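Sensor protein, Kinase (Polaromonas sp. JS666, PDB 3GRC) probably serves in two-component signalling, its CheY-like receiver domain accepting a phosphoryl group as part of a sensor histidine kinase. Local coordinates at residues I11-D14 and I18-L21; L21-L26 and F31-V36; L43-V46 and P50-A53; R70-R73 and R77-D80; V104-E109 and I118-R123. One frame throughout, in Å; residues are numbered along the deposited sequence.

Contact 1: I11-D14 and I18-L21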
# COMPACT_ATOMS: atom_id res chain seq x y z
N ILE A 11 5.01 -3.84 -0.06
CA ILE A 11 5.40 -2.49 0.31
C ILE A 11 6.03 -1.74 -0.85
O ILE A 11 7.10 -2.12 -1.33
CB ILE A 11 6.45 -2.51 1.45
CG1 ILE A 11 5.91 -3.28 2.65
CG2 ILE A 11 6.85 -1.09 1.81
CD1 ILE A 11 6.95 -3.51 3.71
N CYS A 12 5.38 -0.68 -1.31
CA CYS A 12 5.93 0.13 -2.40
C CYS A 12 6.30 1.45 -1.75
O CYS A 12 5.43 2.28 -1.45
CB CYS A 12 4.88 0.34 -3.49
SG CYS A 12 5.39 1.39 -4.87
N GLU A 13 7.60 1.63 -1.54
CA GLU A 13 8.11 2.82 -0.88
C GLU A 13 9.44 3.27 -1.47
O GLU A 13 10.36 2.47 -1.65
CB GLU A 13 8.26 2.53 0.62
CG GLU A 13 9.09 3.54 1.44
CD GLU A 13 8.48 4.93 1.51
OE1 GLU A 13 7.35 5.07 1.99
OE2 GLU A 13 9.15 5.88 1.08
N ASP A 14 9.52 4.55 -1.78
CA ASP A 14 10.71 5.13 -2.35
C ASP A 14 11.89 5.24 -1.37
O ASP A 14 13.04 5.09 -1.75
CB ASP A 14 10.39 6.52 -2.91
CG ASP A 14 11.61 7.21 -3.48
OD1 ASP A 14 12.16 6.72 -4.48
OD2 ASP A 14 12.03 8.24 -2.92
N ILE A 18 12.26 3.88 5.29
CA ILE A 18 10.82 3.66 5.53
C ILE A 18 10.37 2.28 5.03
O ILE A 18 9.52 1.64 5.65
CB ILE A 18 9.95 4.78 4.86
CG1 ILE A 18 10.41 6.17 5.30
CG2 ILE A 18 8.47 4.59 5.21
CD1 ILE A 18 10.38 6.40 6.81
N ALA A 19 10.94 1.81 3.92
CA ALA A 19 10.57 0.50 3.36
C ALA A 19 10.92 -0.56 4.40
O ALA A 19 10.13 -1.45 4.68
CB ALA A 19 11.32 0.23 2.05
N ARG A 20 12.12 -0.44 4.97
CA ARG A 20 12.57 -1.38 5.98
C ARG A 20 11.74 -1.23 7.26
O ARG A 20 11.42 -2.23 7.90
CB ARG A 20 14.07 -1.18 6.26
CG ARG A 20 14.68 -2.12 7.32
CD ARG A 20 14.52 -3.62 7.01
NE ARG A 20 15.37 -4.44 7.86
CZ ARG A 20 15.13 -5.70 8.22
NH1 ARG A 20 14.03 -6.33 7.81
NH2 ARG A 20 15.99 -6.32 9.02
N LEU A 21 11.38 -0.00 7.63
CA LEU A 21 10.57 0.20 8.84
C LEU A 21 9.24 -0.54 8.65
O LEU A 21 8.80 -1.28 9.54
CB LEU A 21 10.28 1.70 9.09
CG LEU A 21 9.32 2.11 10.24
CD1 LEU A 21 9.91 1.70 11.59
CD2 LEU A 21 9.05 3.62 10.23
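Glu13 leans over the helix turn at Ile18 and Ala19, and its aliphatic stem makes the close part of this contact. Glu13 CG lies 3.5 Å from Ala19 N, and the same CG stands 4.0 Å from Ala19 CB, so the stem rests on the helix at Ala19 and crosses Ile18 at a slant. The chain leaves with CG anti to the backbone N (chi1 166°), then bends at chi2 (65°), which carries the carboxylate across the branch of Ile18, where Glu13 OE1 comes 3.4 Å from Ile18 CG2. No hydrogen bond joins the two segments. The carboxylate is held from outside them: OE2 by the backbone N of Asp15, OE1 by a salt bridge to Lys110. Packing is sparser at the other end, where Ile11 touches the helix chiefly through CD1, 3.9 Å from Ala19 O. The end of the Ile18 side chain leads away from Glu13, and the residue is partly exposed. The acidic residues just after strand 8-12, with Asp57 close to Glu13 OE2 and Lys110 opposite in charge, are consistent with the acidic phosphoacceptor pocket of a CheY-like receiver domain, built here on its first strand-to-helix turn.

Contact 2: L21-L26 and F31-V36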
# COMPACT_ATOMS: atom_id res chain seq x y z
N LEU A 21 11.38 -0.00 7.63
CA LEU A 21 10.57 0.20 8.84
C LEU A 21 9.24 -0.54 8.65
O LEU A 21 8.80 -1.28 9.54
CB LEU A 21 10.28 1.70 9.09
CG LEU A 21 9.32 2.11 10.24
CD1 LEU A 21 9.91 1.70 11.59
CD2 LEU A 21 9.05 3.62 10.23
N LEU A 22 8.62 -0.36 7.48
CA LEU A 22 7.35 -1.02 7.22
C LEU A 22 7.55 -2.54 7.27
O LEU A 22 6.78 -3.24 7.93
CB LEU A 22 6.76 -0.60 5.86
CG LEU A 22 6.16 0.83 5.81
CD1 LEU A 22 5.90 1.22 4.38
CD2 LEU A 22 4.88 0.88 6.62
N ASN A 23 8.59 -3.03 6.61
CA ASN A 23 8.88 -4.46 6.63
C ASN A 23 8.96 -4.97 8.08
O ASN A 23 8.33 -5.97 8.41
CB ASN A 23 10.20 -4.74 5.89
CG ASN A 23 10.57 -6.22 5.87
OD1 ASN A 23 11.63 -6.61 6.33
ND2 ASN A 23 9.68 -7.06 5.34
N LEU A 24 9.69 -4.27 8.94
CA LEU A 24 9.82 -4.66 10.35
C LEU A 24 8.54 -4.50 11.18
O LEU A 24 8.22 -5.38 11.98
CB LEU A 24 10.97 -3.89 11.01
CG LEU A 24 12.32 -4.28 10.40
CD1 LEU A 24 13.40 -3.27 10.84
CD2 LEU A 24 12.67 -5.71 10.83
N MSE A 25 7.81 -3.39 11.01
CA MSE A 25 6.53 -3.19 11.73
C MSE A 25 5.49 -4.25 11.33
O MSE A 25 4.74 -4.77 12.16
CB MSE A 25 5.90 -1.81 11.41
CG MSE A 25 6.60 -0.59 11.95
SE MSE A 25 5.56 1.01 11.49
CE MSE A 25 6.62 2.23 12.61
N LEU A 26 5.43 -4.54 10.04
CA LEU A 26 4.47 -5.52 9.55
C LEU A 26 4.74 -6.89 10.15
O LEU A 26 3.80 -7.61 10.51
CB LEU A 26 4.51 -5.58 8.03
CG LEU A 26 3.91 -4.33 7.40
CD1 LEU A 26 3.77 -4.47 5.87
CD2 LEU A 26 2.56 -4.13 8.04
N PHE A 31 2.49 -9.99 9.68
CA PHE A 31 2.51 -9.98 8.22
C PHE A 31 3.88 -10.22 7.59
O PHE A 31 4.89 -9.70 8.06
CB PHE A 31 2.02 -8.62 7.70
CG PHE A 31 0.58 -8.34 7.99
CD1 PHE A 31 -0.42 -8.93 7.22
CD2 PHE A 31 0.22 -7.40 8.95
CE1 PHE A 31 -1.76 -8.58 7.41
CE2 PHE A 31 -1.12 -7.05 9.14
CZ PHE A 31 -2.11 -7.64 8.36
N ASP A 32 3.91 -11.01 6.51
CA ASP A 32 5.14 -11.22 5.74
C ASP A 32 5.03 -10.07 4.74
O ASP A 32 3.92 -9.56 4.50
CB ASP A 32 5.13 -12.53 4.93
CG ASP A 32 5.43 -13.77 5.77
OD1 ASP A 32 6.23 -13.68 6.73
OD2 ASP A 32 4.89 -14.85 5.46
N SER A 33 6.14 -9.66 4.16
CA SER A 33 6.09 -8.57 3.19
C SER A 33 7.31 -8.47 2.29
O SER A 33 8.40 -8.92 2.62
CB SER A 33 5.87 -7.23 3.89
OG SER A 33 6.95 -6.89 4.74
N ASP A 34 7.10 -7.85 1.14
CA ASP A 34 8.14 -7.65 0.17
C ASP A 34 8.30 -6.16 -0.04
O ASP A 34 7.33 -5.42 -0.11
CB ASP A 34 7.77 -8.31 -1.17
CG ASP A 34 7.86 -9.83 -1.12
OD1 ASP A 34 8.74 -10.35 -0.42
OD2 ASP A 34 7.05 -10.50 -1.80
N MSE A 35 9.54 -5.70 -0.17
CA MSE A 35 9.77 -4.29 -0.39
C MSE A 35 10.16 -4.03 -1.85
O MSE A 35 10.99 -4.73 -2.41
CB MSE A 35 10.89 -3.77 0.52
CG MSE A 35 10.77 -4.12 1.99
SE MSE A 35 12.34 -3.58 2.94
CE MSE A 35 13.52 -5.11 2.60
N VAL A 36 9.56 -3.02 -2.44
CA VAL A 36 9.87 -2.56 -3.80
C VAL A 36 9.91 -1.04 -3.71
O VAL A 36 9.29 -0.46 -2.83
CB VAL A 36 8.85 -3.04 -4.88
CG1 VAL A 36 8.94 -4.56 -5.01
CG2 VAL A 36 7.42 -2.60 -4.54
O HOH W 1 6.90 -8.23 7.10
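Two flat groups take part, the Phe31 ring and the Asn23 amide. Near the plane of the ring, at its edge, sits Leu26 O; ring atom CD2 also meets Leu26 CD2 at 4.1 Å, and beyond the two segments the ring meets that of His122 with planes about 40° apart. The amide has Ser33 OG at its edge: Asn23 ND2 donates to it over 2.8 Å, with OG only 13° from the amide plane. Having CG anti to the backbone N sends this amide across to the strand. Ser33 OG has a second use, donating to a water 2.7 Å away. That water in turn donates to Asn23 O and to Phe31 O, at 3.0 and 2.7 Å, so one solvent molecule bridges three groups. At the helix end, Phe31 N donates to Leu26 O at 2.8 Å, closing the turn between helix and strand. Apolar contact fills in around these bonds: Leu26 CD1 on Ser33 CB at 4.0 Å, and the selenium of Met35 on Asn23 CB at 3.8 Å. Helix segment 21-26 runs antiparallel to strand 32-36, at 174°, helix 16-28 being the connecting helix of the beta-alpha-beta unit from strand 8-12 to strand 32-36. Leu26 and Phe31 also pack on Ile9 of strand 8-12, and on helix 114-128 through Leu121 and Ile125.

Contact 3: L43-V46 and P50-A53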
# COMPACT_ATOMS: atom_id res chain seq x y z
N LEU A 43 4.02 -2.99 -10.03
CA LEU A 43 3.18 -3.62 -11.06
C LEU A 43 3.70 -5.00 -11.45
O LEU A 43 2.93 -5.96 -11.58
CB LEU A 43 3.08 -2.70 -12.29
CG LEU A 43 2.23 -1.46 -12.02
CD1 LEU A 43 2.31 -0.47 -13.18
CD2 LEU A 43 0.80 -1.90 -11.79
N GLU A 44 5.01 -5.11 -11.62
CA GLU A 44 5.63 -6.39 -11.98
C GLU A 44 5.44 -7.41 -10.85
O GLU A 44 4.90 -8.50 -11.05
CB GLU A 44 7.13 -6.19 -12.22
CG GLU A 44 7.84 -7.43 -12.75
CD GLU A 44 9.37 -7.31 -12.74
OE1 GLU A 44 9.91 -6.23 -13.07
OE2 GLU A 44 10.03 -8.32 -12.43
N GLN A 45 5.87 -7.03 -9.66
CA GLN A 45 5.82 -7.90 -8.50
C GLN A 45 4.45 -8.35 -8.01
O GLN A 45 4.29 -9.49 -7.56
CB GLN A 45 6.58 -7.24 -7.33
CG GLN A 45 6.82 -8.13 -6.14
CD GLN A 45 7.53 -9.41 -6.53
OE1 GLN A 45 8.47 -9.39 -7.31
NE2 GLN A 45 7.08 -10.53 -5.98
N VAL A 46 3.45 -7.48 -8.09
CA VAL A 46 2.13 -7.82 -7.59
C VAL A 46 1.51 -9.02 -8.30
O VAL A 46 0.69 -9.73 -7.73
CB VAL A 46 1.17 -6.61 -7.66
CG1 VAL A 46 0.74 -6.37 -9.10
CG2 VAL A 46 -0.02 -6.85 -6.76
N PRO A 50 0.57 -14.02 -4.74
CA PRO A 50 -0.60 -13.56 -3.98
C PRO A 50 -0.22 -12.60 -2.85
O PRO A 50 0.69 -12.88 -2.07
CB PRO A 50 -1.20 -14.86 -3.45
CG PRO A 50 -0.76 -15.89 -4.45
CD PRO A 50 0.67 -15.49 -4.67
N TYR A 51 -0.93 -11.48 -2.78
CA TYR A 51 -0.72 -10.46 -1.75
C TYR A 51 -2.06 -10.11 -1.11
O TYR A 51 -3.05 -9.94 -1.82
CB TYR A 51 -0.10 -9.19 -2.34
CG TYR A 51 1.37 -9.32 -2.65
CD1 TYR A 51 2.31 -9.44 -1.63
CD2 TYR A 51 1.81 -9.37 -3.97
CE1 TYR A 51 3.65 -9.61 -1.92
CE2 TYR A 51 3.16 -9.55 -4.27
CZ TYR A 51 4.07 -9.68 -3.25
OH TYR A 51 5.39 -9.89 -3.55
N ALA A 52 -2.10 -10.03 0.21
CA ALA A 52 -3.32 -9.68 0.93
C ALA A 52 -3.58 -8.18 0.77
O ALA A 52 -4.74 -7.74 0.79
CB ALA A 52 -3.20 -10.03 2.39
N ALA A 53 -2.52 -7.40 0.61
CA ALA A 53 -2.66 -5.97 0.46
C ALA A 53 -1.35 -5.30 0.06
O ALA A 53 -0.30 -5.92 0.05
CB ALA A 53 -3.16 -5.36 1.77
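The hydroxyl of Tyr51 reaches the side chain of Gln45, whose NE2 donates to OH over 3.0 Å at an N-H...O angle of 152°. Gln45 leaves with CG anti to the backbone N and bends at chi2 (54°), bringing the amide back toward the ring. The bond is slightly tilted from the amide plane, and amide and ring stand nearly at right angles, 78° apart. Beside it, Gln45 CG touches the same Tyr51 OH at 3.4 Å, so the hydroxyl rests against the stem as well as the amide. One edge of the ring looks at the end of the helix: Tyr51 CE2 lies 3.5 Å from Gln45 O, and CD2 3.9 Å from Val46 O, both oxygens in the ring plane. Val46 adds a looser apolar touch, CG2 to CD2 of the Tyr51 ring at 4.2 Å. A second shell sets these groups. Gln45 OE1 takes a weak hydrogen bond from Arg48 NH1. Tyr51 OH is also hydrogen-bonded to Asp34 OD2, and Asp34 in turn forms a salt bridge with Arg8, so the phenol is gripped from two residues. Tyr51 stands in the loop that turns the chain from helix 39-48 into strand 53-56, a helix-to-strand connection of the receiver fold. Its ring packs on Arg8 and Leu10 of strand 8-12, while Val46 touches Leu81 in the loop leading to strand 82-86.

Contact 4: R70-R73 and R77-D80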
# COMPACT_ATOMS: atom_id res chain seq x y z
N ARG A 70 -4.52 3.74 -9.67
CA ARG A 70 -5.49 3.76 -10.76
C ARG A 70 -5.22 2.58 -11.69
O ARG A 70 -6.15 1.88 -12.09
CB ARG A 70 -5.39 5.06 -11.56
CG ARG A 70 -5.99 6.26 -10.85
CD ARG A 70 -6.01 7.50 -11.74
NE ARG A 70 -6.50 8.68 -11.02
CZ ARG A 70 -7.69 8.77 -10.43
NH1 ARG A 70 -8.55 7.76 -10.47
NH2 ARG A 70 -8.03 9.89 -9.80
N ALA A 71 -3.95 2.36 -12.02
CA ALA A 71 -3.57 1.27 -12.91
C ALA A 71 -3.98 -0.08 -12.32
O ALA A 71 -4.45 -0.96 -13.03
CB ALA A 71 -2.06 1.31 -13.16
N LEU A 72 -3.81 -0.24 -11.01
CA LEU A 72 -4.18 -1.48 -10.33
C LEU A 72 -5.69 -1.74 -10.35
O LEU A 72 -6.14 -2.89 -10.46
CB LEU A 72 -3.67 -1.47 -8.89
CG LEU A 72 -2.15 -1.54 -8.75
CD1 LEU A 72 -1.73 -1.09 -7.36
CD2 LEU A 72 -1.70 -2.97 -9.01
N ARG A 73 -6.48 -0.69 -10.23
CA ARG A 73 -7.93 -0.86 -10.24
C ARG A 73 -8.48 -1.19 -11.63
O ARG A 73 -9.56 -1.76 -11.75
CB ARG A 73 -8.62 0.40 -9.68
CG ARG A 73 -8.34 0.67 -8.21
CD ARG A 73 -8.34 -0.62 -7.41
NE ARG A 73 -8.29 -0.40 -5.98
CZ ARG A 73 -7.80 -1.28 -5.11
NH1 ARG A 73 -7.29 -2.42 -5.55
NH2 ARG A 73 -7.82 -1.02 -3.81
N ARG A 77 -7.48 -8.68 -11.98
CA ARG A 77 -6.80 -9.47 -10.96
C ARG A 77 -6.26 -8.68 -9.76
O ARG A 77 -5.83 -9.28 -8.77
CB ARG A 77 -5.68 -10.29 -11.60
CG ARG A 77 -4.62 -9.49 -12.32
CD ARG A 77 -3.80 -10.38 -13.24
NE ARG A 77 -2.71 -9.66 -13.88
CZ ARG A 77 -2.00 -10.14 -14.90
NH1 ARG A 77 -2.27 -11.35 -15.38
NH2 ARG A 77 -1.01 -9.42 -15.43
N THR A 78 -6.29 -7.36 -9.84
CA THR A 78 -5.82 -6.52 -8.74
C THR A 78 -6.86 -5.46 -8.35
O THR A 78 -6.56 -4.55 -7.59
CB THR A 78 -4.49 -5.82 -9.08
OG1 THR A 78 -4.64 -5.07 -10.29
CG2 THR A 78 -3.39 -6.83 -9.26
N ARG A 79 -8.07 -5.61 -8.88
CA ARG A 79 -9.15 -4.66 -8.60
C ARG A 79 -9.64 -4.80 -7.16
O ARG A 79 -10.15 -3.84 -6.58
CB ARG A 79 -10.30 -4.91 -9.59
CG ARG A 79 -11.44 -3.90 -9.51
CD ARG A 79 -12.54 -4.21 -10.53
NE ARG A 79 -13.27 -5.46 -10.25
CZ ARG A 79 -14.15 -5.62 -9.26
NH1 ARG A 79 -14.43 -4.62 -8.43
NH2 ARG A 79 -14.76 -6.79 -9.10
N ASP A 80 -9.48 -5.99 -6.58
CA ASP A 80 -9.93 -6.22 -5.22
C ASP A 80 -8.80 -6.33 -4.19
O ASP A 80 -9.00 -6.82 -3.08
CB ASP A 80 -10.81 -7.47 -5.18
CG ASP A 80 -12.07 -7.32 -6.02
OD1 ASP A 80 -12.80 -6.33 -5.81
OD2 ASP A 80 -12.32 -8.19 -6.89
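Leu72 O receives the hydroxyl of Thr78, OG1 donating over 2.7 Å in the carbonyl plane and onto a lone pair, at a C=O...O angle of 123°. Thr78 holds OG1 between its backbone N and carbonyl carbon (chi1 55°), the crowded position, which turns the oxygen to the helix; a weak bond links it to Asp75 O. Leu72 CD2 lies 3.8 Å from the same Thr78 OG1, its side chain crossing that of Thr78 at about a right angle. This is the carboxyl end of helix 65-73 in the alternating alpha/beta receiver fold; the turn leads to strand 82-86, whose Ile83 packs on Leu72 and Arg73. Arg73 starts away from the turn but bends at chi2 (-40°), bringing its guanidinium back. Its NH1 makes a weak bond to Thr78 O, 3.0 Å away at the edge of the group, while Arg79 O lies over one face, 3.4 Å from NH1. Stronger bonds tie Arg73 to the backbone oxygens of Leu81, Leu102 and Ala103. The Arg79 stem brushes the helix end, its CG 3.6 Å from Arg73 O. Arg79 NH1 lies 3.5 Å from Asp80 OD1, a charge-only salt bridge, the oxygen well out of the guanidinium plane.

Contact 5: V104-E109 and I118-R123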
# COMPACT_ATOMS: atom_id res chain seq x y z
N VAL A 104 -9.16 3.10 -2.02
CA VAL A 104 -8.06 3.08 -1.07
C VAL A 104 -8.72 3.08 0.31
O VAL A 104 -9.48 3.99 0.66
CB VAL A 104 -7.12 4.29 -1.28
CG1 VAL A 104 -7.92 5.48 -1.73
CG2 VAL A 104 -6.33 4.59 0.00
N SER A 105 -8.47 2.01 1.05
CA SER A 105 -9.07 1.82 2.36
C SER A 105 -8.77 2.92 3.38
O SER A 105 -9.67 3.41 4.05
CB SER A 105 -8.64 0.46 2.92
OG SER A 105 -9.06 -0.58 2.06
N THR A 106 -7.50 3.29 3.50
CA THR A 106 -7.10 4.30 4.45
C THR A 106 -5.89 5.07 3.96
O THR A 106 -5.01 4.50 3.32
CB THR A 106 -6.70 3.69 5.82
OG1 THR A 106 -7.52 2.56 6.12
CG2 THR A 106 -6.86 4.73 6.92
N TRP A 107 -5.85 6.36 4.28
CA TRP A 107 -4.75 7.24 3.91
C TRP A 107 -4.03 7.58 5.21
O TRP A 107 -4.55 8.33 6.04
CB TRP A 107 -5.29 8.51 3.25
CG TRP A 107 -6.08 8.24 2.01
CD1 TRP A 107 -7.30 7.63 1.92
CD2 TRP A 107 -5.70 8.54 0.67
NE1 TRP A 107 -7.71 7.55 0.62
CE2 TRP A 107 -6.74 8.14 -0.19
CE3 TRP A 107 -4.59 9.18 0.09
CZ2 TRP A 107 -6.71 8.27 -1.57
CZ3 TRP A 107 -4.54 9.33 -1.30
CH2 TRP A 107 -5.61 8.89 -2.11
N LEU A 108 -2.83 7.03 5.39
CA LEU A 108 -2.04 7.24 6.59
C LEU A 108 -0.87 8.20 6.37
O LEU A 108 -0.18 8.12 5.36
CB LEU A 108 -1.48 5.91 7.12
CG LEU A 108 -2.49 4.82 7.48
CD1 LEU A 108 -1.79 3.63 8.12
CD2 LEU A 108 -3.51 5.41 8.44
N GLU A 109 -0.66 9.08 7.34
CA GLU A 109 0.43 10.04 7.27
C GLU A 109 1.72 9.52 7.92
O GLU A 109 1.73 8.47 8.55
CB GLU A 109 0.02 11.36 7.96
CG GLU A 109 -1.11 12.11 7.25
CD GLU A 109 -1.47 13.42 7.92
OE1 GLU A 109 -1.87 13.41 9.10
OE2 GLU A 109 -1.35 14.48 7.25
N ILE A 118 -1.42 -1.35 11.43
CA ILE A 118 -1.79 -2.76 11.52
C ILE A 118 -3.31 -2.89 11.52
O ILE A 118 -3.86 -3.71 10.80
CB ILE A 118 -1.17 -3.40 12.78
CG1 ILE A 118 0.34 -3.09 12.83
CG2 ILE A 118 -1.41 -4.91 12.78
CD1 ILE A 118 1.15 -3.58 11.62
N LEU A 119 -3.98 -2.05 12.30
CA LEU A 119 -5.44 -2.08 12.38
C LEU A 119 -6.04 -1.84 10.99
O LEU A 119 -6.89 -2.61 10.54
CB LEU A 119 -5.94 -1.01 13.35
CG LEU A 119 -7.47 -0.88 13.46
CD1 LEU A 119 -8.07 -2.22 13.92
CD2 LEU A 119 -7.82 0.23 14.43
N SER A 120 -5.57 -0.78 10.32
CA SER A 120 -6.04 -0.44 8.98
C SER A 120 -5.84 -1.58 7.97
O SER A 120 -6.74 -1.87 7.19
CB SER A 120 -5.33 0.82 8.46
OG SER A 120 -5.69 1.97 9.21
N LEU A 121 -4.68 -2.23 7.98
CA LEU A 121 -4.48 -3.33 7.03
C LEU A 121 -5.47 -4.47 7.31
O LEU A 121 -6.04 -5.03 6.38
CB LEU A 121 -3.03 -3.85 7.06
CG LEU A 121 -2.01 -2.95 6.36
CD1 LEU A 121 -0.61 -3.32 6.81
CD2 LEU A 121 -2.13 -3.07 4.85
N HIS A 122 -5.67 -4.82 8.58
CA HIS A 122 -6.62 -5.87 8.94
C HIS A 122 -8.01 -5.49 8.44
O HIS A 122 -8.69 -6.30 7.81
CB HIS A 122 -6.66 -6.08 10.46
CG HIS A 122 -5.54 -6.94 10.97
ND1 HIS A 122 -5.03 -6.82 12.24
CD2 HIS A 122 -4.83 -7.92 10.37
CE1 HIS A 122 -4.05 -7.69 12.40
NE2 HIS A 122 -3.91 -8.37 11.29
N ARG A 123 -8.42 -4.26 8.72
CA ARG A 123 -9.71 -3.73 8.29
C ARG A 123 -9.81 -3.80 6.77
O ARG A 123 -10.76 -4.37 6.23
CB ARG A 123 -9.85 -2.25 8.71
CG ARG A 123 -10.84 -1.97 9.84
CD ARG A 123 -10.36 -2.57 11.14
NE ARG A 123 -11.25 -2.28 12.27
CZ ARG A 123 -11.53 -1.06 12.73
NH1 ARG A 123 -10.98 0.02 12.16
NH2 ARG A 123 -12.33 -0.91 13.77
O HOH W 2 -8.56 -0.11 6.56
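Thr106 and Leu108 meet segment 118-123 at Ser120. Ser105, ahead of them, points its CB toward the helix, and its side chain packs on Ala124 and Met128 further along it. Thr106 makes the closest approach, its OG1 standing 3.6 Å from Ser120 OG. The CB of the serine lies about as near to that OG1, and the threonine CG2 also borders the serine hydroxyl, so the threonine fork lies against the serine without a direct hydrogen bond. The polar link is instead made by a water: it lies 2.9 Å from Thr106 OG1 and donates to Ser120 O over 2.6 Å. Ser120 OG, anti to its own carbonyl carbon (chi1 -67°), is turned back along the helix and bonds to Leu116 O. Trp107 points to the reverse side of the strand, where it packs on Glu94 of helix 90-97, with Val104 CG2 over one face of its ring. Leu108 returns to the helix side, its CD2 4.1 Å from Ser120 OG and its flanks on Leu116 and Leu117. Strand 106-108 is an edge strand of the parallel sheet, at the end opposite strand 32-36, and is bonded through its backbone to Val85 of strand 82-86. Thr106 and Leu108 face helix 114-128, while Trp107 packs on helix 90-97, as in the last beta-alpha unit of a receiver domain.

Overall arrangement
Following the chain from the N terminus, contact 1 closes the short turn from strand 8-12 into helix 16-28, and contact 2 closes the return from that helix to strand 32-36, completing one beta-alpha-beta crossover. Contact 3 closes the passage from helix 39-48 toward strand 53-56, and contact 4 the one from helix 65-73 toward strand 82-86. Contact 5 joins strand 106-108 to the last helix. Contact 2 begins where contact 1 ends, on Leu21; the others follow in series, and none nests or crosses. Space links them further: contact 2 touches both contact 3 and contact 5, Val46 of contact 3 meets Thr78 of contact 4, and Ala53 of contact 3 packs on Leu121 of contact 5.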